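Local coordinates for protein putative chorismate mutase (Yersinia pestis biovar Microtus str. 91001, PDB 2GBB) that catalyses the Claisen rearrangement of chorismate to prephenate, as a secreted, all-helical chorismate mutase, at residues Q2-T6 / Q110-E114; K18-Y23 / E85-K91. One frame throughout, in Å; residues are numbered along the deposited sequence.

Interaction 1. Residues Q2-T6 / Q110-E114; sequences QCGQT and QIAEE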
loop_
_atom_site.group_PDB
_atom_site.type_symbol
_atom_site.label_atom_id
_atom_site.label_comp_id
_atom_site.label_asym_id
_atom_site.label_seq_id
_atom_site.Cartn_x
_atom_site.Cartn_y
_atom_site.Cartn_z
ATOM N N GLN A 2 27.954 -21.809 -7.828
ATOM C CA GLN A 2 28.282 -20.951 -8.968
ATOM C C GLN A 2 27.038 -20.501 -9.776
ATOM O O GLN A 2 26.860 -19.313 -10.035
ATOM C CB GLN A 2 29.377 -21.607 -9.862
ATOM C CG GLN A 2 28.988 -22.892 -10.693
ATOM C CD GLN A 2 28.524 -24.126 -9.864
ATOM O OE1 GLN A 2 28.774 -24.223 -8.660
ATOM N NE2 GLN A 2 27.860 -25.071 -10.529
ATOM N N CYS A 3 26.176 -21.437 -10.144
ATOM C CA CYS A 3 25.012 -21.142 -10.986
ATOM C C CYS A 3 23.720 -21.366 -10.213
ATOM O O CYS A 3 23.611 -22.322 -9.448
ATOM C CB CYS A 3 25.011 -22.021 -12.238
ATOM S SG CYS A 3 26.592 -22.187 -13.084
ATOM N N GLY A 4 22.745 -20.486 -10.432
ATOM C CA GLY A 4 21.501 -20.448 -9.636
ATOM C C GLY A 4 21.622 -19.752 -8.291
ATOM O O GLY A 4 20.853 -20.026 -7.362
ATOM N N GLN A 5 22.578 -18.837 -8.166
ATOM C CA GLN A 5 22.772 -18.144 -6.894
ATOM C C GLN A 5 22.309 -16.659 -6.829
ATOM O O GLN A 5 22.644 -15.953 -5.890
ATOM C CB GLN A 5 24.227 -18.299 -6.419
ATOM C CG GLN A 5 24.688 -19.752 -6.097
ATOM C CD GLN A 5 23.625 -20.623 -5.388
ATOM O OE1 GLN A 5 23.001 -20.227 -4.375
ATOM N NE2 GLN A 5 23.425 -21.824 -5.923
ATOM N N THR A 6 21.511 -16.205 -7.804
ATOM C CA THR A 6 21.075 -14.801 -7.839
ATOM C C THR A 6 19.862 -14.539 -6.950
ATOM O O THR A 6 19.838 -13.573 -6.190
ATOM C CB THR A 6 20.787 -14.310 -9.291
ATOM O OG1 THR A 6 21.954 -14.509 -10.092
ATOM C CG2 THR A 6 20.466 -12.797 -9.297
ATOM N N GLN A 110 26.778 -11.242 -9.409
ATOM C CA GLN A 110 26.389 -12.628 -9.548
ATOM C C GLN A 110 25.802 -12.960 -10.923
ATOM O O GLN A 110 26.086 -14.036 -11.506
ATOM C CB GLN A 110 25.394 -12.989 -8.446
ATOM C CG GLN A 110 25.130 -14.492 -8.288
ATOM C CD GLN A 110 26.406 -15.317 -8.138
ATOM O OE1 GLN A 110 27.288 -14.977 -7.362
ATOM N NE2 GLN A 110 26.495 -16.404 -8.883
ATOM N N ILE A 111 24.937 -12.086 -11.421
ATOM C CA ILE A 111 24.400 -12.243 -12.776
ATOM C C ILE A 111 25.500 -12.244 -13.860
ATOM O O ILE A 111 25.472 -13.077 -14.781
ATOM C CB ILE A 111 23.334 -11.157 -13.113
ATOM C CG1 ILE A 111 22.008 -11.468 -12.393
ATOM C CG2 ILE A 111 23.076 -11.122 -14.613
ATOM C CD1 ILE A 111 20.956 -10.291 -12.427
ATOM N N ALA A 112 26.450 -11.317 -13.752
ATOM C CA ALA A 112 27.550 -11.227 -14.716
ATOM C C ALA A 112 28.349 -12.530 -14.691
ATOM O O ALA A 112 28.526 -13.165 -15.717
ATOM C CB ALA A 112 28.471 -10.030 -14.395
ATOM N N GLU A 113 28.824 -12.925 -13.510
ATOM C CA GLU A 113 29.485 -14.219 -13.336
ATOM C C GLU A 113 28.685 -15.369 -14.017
ATOM O O GLU A 113 29.215 -16.095 -14.892
ATOM C CB GLU A 113 29.720 -14.488 -11.840
ATOM C CG GLU A 113 30.728 -15.624 -11.519
ATOM C CD GLU A 113 30.047 -16.929 -11.008
ATOM O OE1 GLU A 113 29.054 -17.378 -11.624
ATOM O OE2 GLU A 113 30.521 -17.516 -9.988
ATOM N N GLU A 114 27.415 -15.518 -13.655
ATOM C CA GLU A 114 26.615 -16.615 -14.180
ATOM C C GLU A 114 26.485 -16.609 -15.690
ATOM O O GLU A 114 26.526 -17.654 -16.335
ATOM C CB GLU A 114 25.233 -16.644 -13.523
ATOM C CG GLU A 114 25.339 -16.965 -12.015
ATOM C CD GLU A 114 24.065 -17.537 -11.420
ATOM O OE1 GLU A 114 23.204 -18.032 -12.184
ATOM O OE2 GLU A 114 23.921 -17.493 -10.183
#
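Glu114 receives two consecutive backbone amides of the N-terminal loop, one on each carboxylate oxygen. Gly4 N lies 3.0 Å from Glu114 OE1 with an N-H...O angle of 161°, but it comes in from above the carboxylate plane, 44° out of it. Gln5 N meets Glu114 OE2 more nearly in plane, on the syn side, at 2.8 Å. The anti lone pair of that same OE2 takes a third bond, from Gln110 NE2 one helical turn earlier, at 3.1 Å, with OE2 close to the amide plane of Gln110. Three N-H groups thus fix the rotation of a buried carboxylate and would be expected to favour its charged form.

Gln110 gets there by a bend: CG is anti to the backbone N (chi1 -167°), and a kink at chi2 turns the amide toward the Glu114 carboxylate. Its CG and CD pass beside Gln5, and NE2 sits 3.8 Å from Gln5 CB. Farther out, the Thr6 side chain packs on the helix through both branches: OG1 lies beside Gln110 CG, while CG2 is set against Ile111 CG1 at 3.7 Å, the Thr6 and Ile111 side chains roughly perpendicular. Phe150 of helix 140-150 adds its side chain against both Thr6 and Ile111.

Cys3, whose CA packs at 3.8 Å from Glu114 OE1, is disulfide-bonded to Cys118. Carboxylate grip and covalent link together tie the loop before helix 7-14 to the C-terminal end of helix 93-117, a disulfide-tethered N-terminus on the all-helical fold of this secreted chorismate mutase.

Interaction 2. Residues K18-Y23 / E85-K91; sequences KDVAGY and EPGWQPK. With SO4 (sulfate ion), chain F.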
loop_
_atom_site.group_PDB
_atom_site.type_symbol
_atom_site.label_atom_id
_atom_site.label_comp_id
_atom_site.label_asym_id
_atom_site.label_seq_id
_atom_site.Cartn_x
_atom_site.Cartn_y
_atom_site.Cartn_z
ATOM N N LYS A 18 10.627 -3.496 4.472
ATOM C CA LYS A 18 9.818 -3.202 5.651
ATOM C C LYS A 18 10.425 -2.011 6.385
ATOM O O LYS A 18 9.685 -1.115 6.761
ATOM C CB LYS A 18 9.626 -4.413 6.580
ATOM C CG LYS A 18 8.667 -4.096 7.770
ATOM C CD LYS A 18 8.761 -5.157 8.846
ATOM C CE LYS A 18 7.714 -4.965 9.969
ATOM N NZ LYS A 18 7.740 -6.232 10.807
ATOM N N ASP A 19 11.751 -1.966 6.551
ATOM C CA ASP A 19 12.362 -0.786 7.190
ATOM C C ASP A 19 12.146 0.497 6.413
ATOM O O ASP A 19 11.968 1.555 7.042
ATOM C CB ASP A 19 13.858 -0.948 7.350
ATOM C CG ASP A 19 14.207 -1.929 8.474
ATOM O OD1 ASP A 19 13.993 -1.597 9.638
ATOM O OD2 ASP A 19 14.631 -3.037 8.171
ATOM N N VAL A 20 12.209 0.415 5.075
ATOM C CA VAL A 20 12.021 1.617 4.240
ATOM C C VAL A 20 10.588 2.094 4.395
ATOM O O VAL A 20 10.353 3.265 4.602
ATOM C CB VAL A 20 12.379 1.363 2.741
ATOM C CG1 VAL A 20 12.148 2.641 1.886
ATOM C CG2 VAL A 20 13.858 0.855 2.570
ATOM N N ALA A 21 9.627 1.153 4.369
ATOM C CA ALA A 21 8.206 1.440 4.565
ATOM C C ALA A 21 7.992 2.101 5.914
ATOM O O ALA A 21 7.199 3.055 6.020
ATOM C CB ALA A 21 7.374 0.130 4.497
ATOM N N GLY A 22 8.658 1.569 6.948
ATOM C CA GLY A 22 8.520 2.123 8.317
ATOM C C GLY A 22 9.074 3.527 8.423
ATOM O O GLY A 22 8.462 4.380 9.072
ATOM N N TYR A 23 10.246 3.771 7.828
ATOM C CA TYR A 23 10.851 5.127 7.710
ATOM C C TYR A 23 9.862 6.113 7.047
ATOM O O TYR A 23 9.605 7.254 7.526
ATOM C CB TYR A 23 12.176 5.010 6.894
ATOM C CG TYR A 23 12.569 6.315 6.235
ATOM C CD1 TYR A 23 13.179 7.319 6.978
ATOM C CD2 TYR A 23 12.259 6.572 4.877
ATOM C CE1 TYR A 23 13.496 8.537 6.426
ATOM C CE2 TYR A 23 12.558 7.815 4.300
ATOM C CZ TYR A 23 13.213 8.776 5.092
ATOM O OH TYR A 23 13.530 10.021 4.614
ATOM N N GLU A 85 2.012 -2.386 14.844
ATOM C CA GLU A 85 3.388 -2.838 15.267
ATOM C C GLU A 85 4.255 -1.900 16.170
ATOM O O GLU A 85 5.396 -1.581 15.810
ATOM C CB GLU A 85 4.215 -3.189 14.029
ATOM C CG GLU A 85 3.975 -4.558 13.531
ATOM C CD GLU A 85 4.957 -4.970 12.451
ATOM O OE1 GLU A 85 6.029 -5.522 12.807
ATOM O OE2 GLU A 85 4.638 -4.765 11.250
ATOM N N PRO A 86 3.742 -1.480 17.354
ATOM C CA PRO A 86 4.522 -0.525 18.163
ATOM C C PRO A 86 5.766 -1.222 18.747
ATOM O O PRO A 86 5.755 -2.434 18.954
ATOM C CB PRO A 86 3.544 -0.117 19.292
ATOM C CG PRO A 86 2.198 -0.618 18.870
ATOM C CD PRO A 86 2.493 -1.854 18.037
ATOM N N GLY A 87 6.846 -0.493 18.976
ATOM C CA GLY A 87 8.097 -1.209 19.350
ATOM C C GLY A 87 8.630 -2.304 18.399
ATOM O O GLY A 87 9.475 -3.116 18.809
ATOM N N TRP A 88 8.116 -2.375 17.156
ATOM C CA TRP A 88 9.004 -2.670 16.024
ATOM C C TRP A 88 9.376 -1.294 15.536
ATOM O O TRP A 88 8.514 -0.454 15.330
ATOM C CB TRP A 88 8.368 -3.447 14.866
ATOM C CG TRP A 88 9.286 -3.446 13.622
ATOM C CD1 TRP A 88 10.329 -4.284 13.394
ATOM C CD2 TRP A 88 9.245 -2.547 12.489
ATOM N NE1 TRP A 88 10.940 -3.983 12.192
ATOM C CE2 TRP A 88 10.297 -2.918 11.620
ATOM C CE3 TRP A 88 8.429 -1.460 12.133
ATOM C CZ2 TRP A 88 10.544 -2.261 10.402
ATOM C CZ3 TRP A 88 8.677 -0.803 10.914
ATOM C CH2 TRP A 88 9.732 -1.203 10.072
ATOM N N GLN A 89 10.662 -1.049 15.373
ATOM C CA GLN A 89 11.127 0.245 14.909
ATOM C C GLN A 89 12.029 0.071 13.674
ATOM O O GLN A 89 12.820 -0.861 13.596
ATOM C CB GLN A 89 11.902 0.927 16.046
ATOM C CG GLN A 89 13.292 1.522 15.678
ATOM C CD GLN A 89 13.361 3.045 15.772
ATOM O OE1 GLN A 89 13.358 3.617 16.869
ATOM N NE2 GLN A 89 13.450 3.705 14.622
ATOM N N PRO A 90 11.838 0.920 12.656
ATOM C CA PRO A 90 12.702 0.829 11.497
ATOM C C PRO A 90 14.157 1.211 11.817
ATOM O O PRO A 90 14.411 2.071 12.648
ATOM C CB PRO A 90 12.071 1.812 10.512
ATOM C CG PRO A 90 11.272 2.731 11.331
ATOM C CD PRO A 90 10.797 1.943 12.499
ATOM N N LYS A 91 15.090 0.540 11.176
ATOM C CA LYS A 91 16.503 0.913 11.240
ATOM C C LYS A 91 16.761 2.293 10.602
ATOM O O LYS A 91 15.957 2.751 9.794
ATOM C CB LYS A 91 17.339 -0.198 10.572
ATOM C CG LYS A 91 17.439 -1.455 11.474
ATOM C CD LYS A 91 18.126 -2.627 10.748
ATOM C CE LYS A 91 17.732 -3.996 11.374
ATOM N NZ LYS A 91 18.349 -5.143 10.575
HETATM S S SO4 F . 6.692 -9.291 9.381
HETATM O O1 SO4 F . 6.346 -8.041 8.734
HETATM O O2 SO4 F . 7.956 -9.110 10.081
HETATM O O3 SO4 F . 5.638 -9.651 10.329
HETATM O O4 SO4 F . 6.810 -10.362 8.399
#
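Lys18 lies extended across one face of the Trp88 indole, a lysine-tryptophan cation-pi contact by which helix 17-26 of the all-helical chorismate mutase fold meets the loop joining helices 55-82 and 93-117. With CG anti to the backbone N (chi1 -176°) and the rest of the chain fully extended, CG and CD are carried past Trp88 CZ2, and CE and NZ come to lie over the rings. Lys18 CE stands 3.8 Å from the centroid of the six-membered ring, a CH-pi contact, while NZ is 4.1 Å from that of the five-membered ring and only 5° off its normal. Trp88 answers with its own CG anti to the backbone N, which turns the indole to the helix.

From this place over the five-membered ring, Lys18 NZ forms a salt bridge with Glu85, reaching the syn lone pair of OE1 at 2.7 Å. It also donates to two oxygens of a sulfate, probably from the crystallisation liquor, with 3.0 Å to SO4 O2; Tyr76 OH binds that ion too. Trp80 holds the other carboxylate oxygen, OE2, of Glu85. A type II turn from Glu85 to Trp88 reverses the chain, closed by Trp88 N bonding to Glu85 O, and brings both side chains to Lys18.

Gly22 meets the indole at its edge, its CA 3.9 Å from Trp88 CZ3, and the absence of a side chain permits this closeness. The Pro90 ring fits beside the same glycine, CG resting on its carbonyl carbon, and Pro90 N lies over the indole face opposite Lys18, toward its rim. Asp19 then fastens the loop's far end: Lys91 N donates to Asp19 OD1 at 2.9 Å, nearly straight at 169° yet from above the carboxylate plane.

Interactions 1 and 2 lie on opposite sides of the chain's centre, with their own centres 31 Å apart and nearest atoms about 17 Å apart, so neither touches the other. In sequence, both segments of interaction 2 fall between those of interaction 1. Helix 93-117 relates them: the 85-91 loop leads into its start, whereas residues 110-114 sit near its end. The distances to residues expected to bind the substrate differ too. In interaction 2 the Tyr23 side chain is about 5 Å from that of Arg97, and Lys24, another such residue, follows Tyr23 directly in sequence; in interaction 1 the Thr6 side chain is about 10 Å from that of Arg13.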